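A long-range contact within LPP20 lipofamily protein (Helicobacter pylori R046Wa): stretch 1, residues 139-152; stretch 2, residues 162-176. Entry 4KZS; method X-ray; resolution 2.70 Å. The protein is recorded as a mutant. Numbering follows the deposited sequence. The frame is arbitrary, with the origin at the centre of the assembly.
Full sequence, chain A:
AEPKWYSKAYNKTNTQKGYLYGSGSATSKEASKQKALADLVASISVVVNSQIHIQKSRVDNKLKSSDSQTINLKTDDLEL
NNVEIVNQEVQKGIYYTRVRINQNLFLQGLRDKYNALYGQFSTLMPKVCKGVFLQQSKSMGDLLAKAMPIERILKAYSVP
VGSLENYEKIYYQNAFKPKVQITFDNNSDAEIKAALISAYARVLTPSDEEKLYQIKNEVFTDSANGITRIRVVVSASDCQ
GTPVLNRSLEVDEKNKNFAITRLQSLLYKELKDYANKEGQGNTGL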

# COMPACT_ATOMS: atom_id res chain seq x y z
N SER A 139 2.82 -3.59 -3.08
CA SER A 139 2.85 -3.97 -1.70
C SER A 139 4.05 -3.31 -1.05
O SER A 139 3.88 -2.64 -0.05
N MET A 140 5.24 -3.44 -1.64
CA MET A 140 6.40 -2.76 -1.04
C MET A 140 6.15 -1.26 -0.86
O MET A 140 6.54 -0.66 0.19
N GLY A 141 5.50 -0.66 -1.86
CA GLY A 141 5.16 0.77 -1.77
C GLY A 141 4.29 1.06 -0.55
O GLY A 141 4.59 1.96 0.26
N ASP A 142 3.23 0.26 -0.40
CA ASP A 142 2.35 0.38 0.76
C ASP A 142 3.03 0.27 2.15
O ASP A 142 2.78 1.12 3.03
N LEU A 143 3.88 -0.76 2.32
CA LEU A 143 4.54 -0.98 3.59
C LEU A 143 5.32 0.28 3.97
O LEU A 143 5.17 0.84 5.09
N LEU A 144 6.11 0.74 3.01
CA LEU A 144 6.97 1.87 3.20
C LEU A 144 6.13 3.11 3.50
O LEU A 144 6.46 3.94 4.36
N ALA A 145 4.98 3.19 2.87
CA ALA A 145 4.07 4.27 3.18
C ALA A 145 3.39 4.17 4.58
O ALA A 145 3.15 5.21 5.19
N LYS A 146 3.06 2.97 5.07
CA LYS A 146 2.54 2.83 6.46
C LYS A 146 3.65 3.09 7.46
O LYS A 146 3.48 3.85 8.40
N ALA A 147 4.81 2.47 7.22
CA ALA A 147 5.98 2.56 8.12
C ALA A 147 6.50 3.96 8.38
O ALA A 147 6.85 4.31 9.52
N MET A 148 6.62 4.79 7.35
CA MET A 148 7.29 6.04 7.60
C MET A 148 6.56 6.92 8.62
O MET A 148 7.17 7.47 9.56
N PRO A 149 5.25 7.09 8.45
CA PRO A 149 4.58 7.83 9.53
C PRO A 149 4.75 7.18 10.93
O PRO A 149 5.09 7.89 11.92
N ILE A 150 4.55 5.84 11.01
CA ILE A 150 4.66 5.16 12.31
C ILE A 150 6.01 5.50 12.83
O ILE A 150 6.17 5.83 14.00
N GLU A 151 6.99 5.47 11.95
CA GLU A 151 8.36 5.69 12.44
C GLU A 151 8.62 7.11 12.88
O GLU A 151 9.39 7.34 13.82
N ARG A 152 7.97 8.05 12.20
CA ARG A 152 8.11 9.45 12.58
C ARG A 152 7.65 9.59 14.03
O ARG A 152 8.37 10.13 14.87
N GLY A 162 15.61 2.78 14.28
CA GLY A 162 16.61 3.36 13.37
C GLY A 162 16.29 3.61 11.89
O GLY A 162 16.15 4.77 11.49
N SER A 163 16.20 2.55 11.06
CA SER A 163 16.21 2.82 9.60
C SER A 163 15.39 2.07 8.53
O SER A 163 15.32 0.83 8.47
N LEU A 164 14.84 2.89 7.63
CA LEU A 164 14.17 2.41 6.42
C LEU A 164 14.98 2.71 5.18
O LEU A 164 14.81 2.06 4.16
N GLU A 165 15.87 3.70 5.28
CA GLU A 165 16.74 4.12 4.17
C GLU A 165 17.20 2.97 3.28
O GLU A 165 17.25 3.10 2.06
N ASN A 166 17.52 1.85 3.91
CA ASN A 166 18.03 0.73 3.17
C ASN A 166 16.98 0.10 2.33
O ASN A 166 17.24 -0.35 1.22
N TYR A 167 15.79 0.02 2.90
CA TYR A 167 14.70 -0.62 2.23
C TYR A 167 14.26 0.26 1.10
O TYR A 167 13.94 -0.22 0.02
N GLU A 168 14.25 1.55 1.34
CA GLU A 168 13.91 2.48 0.30
C GLU A 168 14.79 2.21 -0.91
O GLU A 168 14.29 1.85 -1.97
N LYS A 169 16.10 2.33 -0.75
CA LYS A 169 17.04 1.92 -1.80
C LYS A 169 16.55 0.69 -2.53
O LYS A 169 16.21 0.75 -3.70
N ILE A 170 16.48 -0.43 -1.84
CA ILE A 170 16.01 -1.67 -2.47
C ILE A 170 14.72 -1.50 -3.27
O ILE A 170 14.46 -2.24 -4.21
N TYR A 171 13.90 -0.53 -2.86
CA TYR A 171 12.59 -0.25 -3.48
C TYR A 171 12.75 0.56 -4.77
O TYR A 171 12.25 0.18 -5.82
N TYR A 172 13.46 1.68 -4.69
CA TYR A 172 13.73 2.48 -5.88
C TYR A 172 14.57 1.76 -6.90
O TYR A 172 14.37 1.96 -8.10
N GLN A 173 15.42 0.83 -6.46
CA GLN A 173 16.24 0.15 -7.44
C GLN A 173 15.71 -1.15 -8.00
O GLN A 173 16.33 -1.71 -8.87
N ASN A 174 14.56 -1.60 -7.55
CA ASN A 174 14.04 -2.87 -8.05
C ASN A 174 12.56 -2.80 -8.20
O ASN A 174 11.98 -3.52 -9.02
N ALA A 175 11.92 -1.96 -7.39
CA ALA A 175 10.48 -2.11 -7.23
C ALA A 175 9.67 -0.93 -7.69
O ALA A 175 8.58 -1.13 -8.17
N PHE A 176 10.17 0.30 -7.55
CA PHE A 176 9.41 1.45 -8.08
C PHE A 176 9.41 1.35 -9.59
O PHE A 176 10.43 1.47 -10.25

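The two helices run nearly antiparallel, at 155°, and their axes come no closer than 10.7 Å, a gap that side chains must fill. No direct hydrogen bond crosses it; the contact is mainly apolar packing.

Met140, Leu144, Ala147 and Glu151 recur every three or four residues, so their CA-to-CB bonds all point toward the second stretch. Leu144, at the centre, has chi1 at -102°, between wells, with chi2 p. Its CD2 lies 3.8 Å from Tyr171 CB, and its CD1 4.3 Å from Tyr167 CB. Leu164 (m, t) answers from the other side: its CD1 lies 3.9 Å from Ala147 CB, where a small methyl leaves room for the branched chain, and 4.0 Å from Met148 CG.

Flexible, unbranched Met140 (m, t, p) extends so that its SD sits 3.7 Å from Ala175 CB. Tyr171, with chi1 t, carries its ring across stretch 1 until OH reaches 3.5 Å from Gly141 CA; an ideal CB on Gly141 would clash with that hydroxyl.

Glu168 (m, m) starts sideways, but its end folds nearer, placing OE1 3.6 Å from Met148 SD. Glu151 extends (t, t), and a water bridges its OE2 (3.4 Å from the water O, weak) to Gly162 O (3.2 Å from the water O).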

# COMPACT_ATOMS: atom_id res chain seq x y z
CB SER A 139 2.79 -5.50 -1.50
OG SER A 139 1.47 -6.00 -1.82
CB MET A 140 7.65 -2.95 -1.84
CG MET A 140 8.03 -4.40 -1.96
SD MET A 140 9.54 -4.74 -2.90
CE MET A 140 10.76 -3.87 -1.96
CB ASP A 142 1.18 -0.58 0.64
CG ASP A 142 0.36 -0.32 -0.62
OD1 ASP A 142 0.14 0.87 -0.93
OD2 ASP A 142 -0.07 -1.31 -1.28
CB LEU A 143 5.46 -2.21 3.53
CG LEU A 143 4.88 -3.57 3.08
CD1 LEU A 143 5.89 -4.66 3.35
CD2 LEU A 143 3.56 -3.96 3.75
CB LEU A 144 7.83 2.04 1.97
CG LEU A 144 9.27 1.54 2.07
CD1 LEU A 144 9.41 0.31 2.93
CD2 LEU A 144 9.87 1.26 0.72
CB ALA A 145 3.03 4.33 2.10
CB LYS A 146 2.00 1.44 6.73
CG LYS A 146 0.93 0.90 5.80
CD LYS A 146 -0.44 1.07 6.43
CE LYS A 146 -1.54 0.29 5.70
NZ LYS A 146 -2.85 0.44 6.40
CB ALA A 147 7.13 1.67 7.60
CB MET A 148 7.47 6.78 6.30
CG MET A 148 8.60 6.22 5.51
SD MET A 148 8.68 7.05 3.93
CE MET A 148 9.05 8.73 4.51
CB PRO A 149 3.11 7.87 9.08
CG PRO A 149 3.15 7.62 7.59
CD PRO A 149 4.31 6.68 7.38
CB ILE A 150 4.44 3.62 12.22
CG1 ILE A 150 2.96 3.37 11.88
CG2 ILE A 150 4.85 2.93 13.53
CD1 ILE A 150 2.59 1.96 11.53
CB GLU A 151 9.37 5.32 11.39
CG GLU A 151 10.73 5.87 11.67
CD GLU A 151 11.67 5.57 10.54
OE1 GLU A 151 12.02 4.37 10.38
OE2 GLU A 151 12.04 6.52 9.82
CB ARG A 152 7.33 10.38 11.65
CG ARG A 152 8.12 11.64 11.32
CD ARG A 152 7.37 12.61 10.42
NE ARG A 152 6.43 11.97 9.49
CZ ARG A 152 5.26 12.51 9.13
NH1 ARG A 152 4.85 13.70 9.60
NH2 ARG A 152 4.47 11.84 8.29
CB SER A 163 17.63 2.94 9.08
OG SER A 163 17.56 3.45 7.77
CB LEU A 164 12.78 3.02 6.28
CG LEU A 164 11.78 2.46 7.28
CD1 LEU A 164 10.58 3.39 7.44
CD2 LEU A 164 11.34 1.08 6.86
CB GLU A 165 17.97 4.86 4.70
CG GLU A 165 19.14 4.90 3.71
CD GLU A 165 20.08 6.07 3.94
OE1 GLU A 165 21.17 6.06 3.32
OE2 GLU A 165 19.72 6.98 4.72
CB ASN A 166 18.57 -0.31 4.13
CG ASN A 166 19.88 -0.85 3.66
OD1 ASN A 166 19.92 -1.74 2.80
ND2 ASN A 166 20.99 -0.29 4.20
CB TYR A 167 13.55 -0.78 3.18
CG TYR A 167 13.58 -2.06 3.94
CD1 TYR A 167 13.95 -3.25 3.34
CD2 TYR A 167 13.18 -2.09 5.27
CE1 TYR A 167 13.94 -4.44 4.04
CE2 TYR A 167 13.17 -3.27 5.98
CZ TYR A 167 13.55 -4.44 5.36
OH TYR A 167 13.54 -5.64 6.06
CB GLU A 168 14.04 3.89 0.82
CG GLU A 168 12.91 4.26 1.76
CD GLU A 168 11.65 4.72 1.04
OE1 GLU A 168 10.63 4.97 1.70
OE2 GLU A 168 11.68 4.87 -0.19
CB LYS A 169 18.45 1.69 -1.25
CG LYS A 169 19.47 1.36 -2.33
CD LYS A 169 19.74 2.56 -3.24
CE LYS A 169 20.75 2.22 -4.33
NZ LYS A 169 21.20 3.35 -5.18
CB ILE A 170 15.81 -2.73 -1.40
CG1 ILE A 170 17.15 -3.07 -0.78
CG2 ILE A 170 15.10 -3.95 -1.96
CD1 ILE A 170 16.99 -3.71 0.59
CB TYR A 171 11.69 0.52 -2.50
CG TYR A 171 10.37 0.98 -3.08
CD1 TYR A 171 10.03 2.33 -3.13
CD2 TYR A 171 9.45 0.07 -3.55
CE1 TYR A 171 8.80 2.75 -3.64
CE2 TYR A 171 8.22 0.47 -4.04
CZ TYR A 171 7.90 1.82 -4.09
OH TYR A 171 6.66 2.20 -4.61
CB TYR A 172 14.27 3.87 -5.54
CG TYR A 172 13.18 4.73 -4.98
CD1 TYR A 172 13.33 5.39 -3.79
CD2 TYR A 172 11.94 4.83 -5.63
CE1 TYR A 172 12.31 6.18 -3.25
CE2 TYR A 172 10.90 5.60 -5.10
CZ TYR A 172 11.10 6.27 -3.90
OH TYR A 172 10.10 7.01 -3.35
CB GLN A 173 17.69 0.01 -7.00
CG GLN A 173 17.91 -0.92 -5.85
CD GLN A 173 19.37 -1.29 -5.73
OE1 GLN A 173 19.84 -2.22 -6.37
NE2 GLN A 173 20.11 -0.53 -4.93
CB ASN A 174 14.36 -4.02 -7.09
CG ASN A 174 15.85 -4.26 -6.94
OD1 ASN A 174 16.53 -4.60 -7.90
ND2 ASN A 174 16.36 -4.07 -5.72
CB ALA A 175 10.13 -2.45 -5.78
CB PHE A 176 9.94 2.78 -7.61
CG PHE A 176 9.05 3.93 -7.95
CD1 PHE A 176 7.82 4.08 -7.32
CD2 PHE A 176 9.45 4.91 -8.87
CE1 PHE A 176 6.99 5.16 -7.63
CE2 PHE A 176 8.63 6.00 -9.18
CZ PHE A 176 7.38 6.12 -8.56
O HOH W 1 15.28 6.23 8.75